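Local coordinates for L protein (CAS virus, PDB 5MV0) that snatches capped primers from host RNA for viral transcription, its N-terminal part forming the endonuclease domain of the polymerase, at the interface of chains A and B. Sequence-based numbering; all coordinates share one arbitrary frame. Chains: chain A/B, L protein.

The interface of chains A and B. Residues chain A 11, 15, 30; chain B 12, 15.
B:Leu15 packs its side chain against an apolar surface of chain A made by A:Ile30, the methylene chain of A:Lys11 and A:Leu15, which meet it from three different directions. It hides 75 Å² here, far more than any of its neighbours, and its CB and its two methyls each meet a different residue most closely. CD2 meets CD1 of A:Leu15 at 3.5 Å, the two leucines crossing roughly at right angles. The other methyl, CD1, rests against the aliphatic chain of A:Lys11, 3.7 Å from its CD. Nearer the backbone, CB of B:Leu15 lies 3.7 Å from CD1 of A:Ile30, and these two side chains run past one another in opposite directions. With CG opposite the carbonyl carbon (chi1 -75°), the leucine reaches out from its helix and brings both methyls against chain A.

A:Lys11 serves this contact through its methylenes: beyond CG the chain is fully extended, running across the leucine and carrying the terminal amino nitrogen NZ past it. A:Ile30 holds CG1 between its backbone N and carbonyl carbon (chi1 42°), and from there CD1 extends to touch both B:Leu15 and the side-chain amide of B:Asn12, whose nitrogen ND2 is 3.6 Å from CD1.

That same amide takes part in a polar link beside the apolar patch. ND2 of B:Asn12 donates an almost straight hydrogen bond (171° at H) to a water at 2.9 Å, and the water lies 2.6 Å from the backbone O of A:Ile30, bridging the two chains.

The patch is small and unsymmetrical: Leu15 of both copies takes part, but in unlike surroundings, and whether this pairing exists outside the crystal cannot be judged from the structure alone. In the fold, helix 4-20 of each chain faces its counterpart, joined on chain A by the loop between the 3-10 helix 22-26 and helix 34-57, while the strands 89-93, 98-106 and 137-145 lie well away from the contact.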
loop_
_atom_site.group_PDB
_atom_site.type_symbol
_atom_site.label_atom_id
_atom_site.label_comp_id
_atom_site.label_asym_id
_atom_site.label_seq_id
_atom_site.Cartn_x
_atom_site.Cartn_y
_atom_site.Cartn_z
ATOM N N LYS A 11 -11.091 2.200 -2.280
ATOM C CA LYS A 11 -9.678 2.553 -2.152
ATOM C C LYS A 11 -9.093 2.105 -0.814
ATOM O O LYS A 11 -8.005 1.524 -0.768
ATOM C CB LYS A 11 -9.496 4.058 -2.346
ATOM C CG LYS A 11 -9.725 4.516 -3.785
ATOM C CD LYS A 11 -9.784 6.032 -3.823
ATOM C CE LYS A 11 -10.043 6.558 -5.216
ATOM N NZ LYS A 11 -10.365 8.011 -5.176
ATOM N N LEU A 15 -6.028 -0.684 0.099
ATOM C CA LEU A 15 -4.865 -0.440 0.962
ATOM C C LEU A 15 -4.793 -1.435 2.109
ATOM O O LEU A 15 -3.704 -1.929 2.439
ATOM C CB LEU A 15 -4.885 0.974 1.550
ATOM C CG LEU A 15 -4.576 2.210 0.708
ATOM C CD1 LEU A 15 -4.538 3.428 1.644
ATOM C CD2 LEU A 15 -3.274 2.087 -0.094
ATOM N N ILE A 30 -5.305 2.286 -7.344
ATOM C CA ILE A 30 -6.017 3.132 -6.391
ATOM C C ILE A 30 -6.542 4.369 -7.111
ATOM O O ILE A 30 -6.736 5.428 -6.496
ATOM C CB ILE A 30 -5.129 3.518 -5.185
ATOM C CG1 ILE A 30 -3.695 3.886 -5.608
ATOM C CG2 ILE A 30 -5.083 2.364 -4.188
ATOM C CD1 ILE A 30 -3.493 5.324 -6.138
ATOM N N ASN B 12 -4.368 10.992 -3.843
ATOM C CA ASN B 12 -3.789 10.017 -4.755
ATOM C C ASN B 12 -2.311 9.755 -4.441
ATOM O O ASN B 12 -1.867 8.600 -4.451
ATOM C CB ASN B 12 -3.983 10.511 -6.184
ATOM C CG ASN B 12 -3.401 9.563 -7.210
ATOM O OD1 ASN B 12 -2.269 9.742 -7.651
ATOM N ND2 ASN B 12 -4.173 8.551 -7.593
ATOM N N LEU B 15 -2.270 7.589 -1.333
ATOM C CA LEU B 15 -2.702 6.240 -1.685
ATOM C C LEU B 15 -1.597 5.480 -2.403
ATOM O O LEU B 15 -1.385 4.285 -2.142
ATOM C CB LEU B 15 -3.961 6.290 -2.560
ATOM C CG LEU B 15 -5.276 6.630 -1.836
ATOM C CD1 LEU B 15 -6.382 7.019 -2.821
ATOM C CD2 LEU B 15 -5.741 5.469 -0.985
HETATM O O HOH W 1 -6.737 8.048 -6.254
#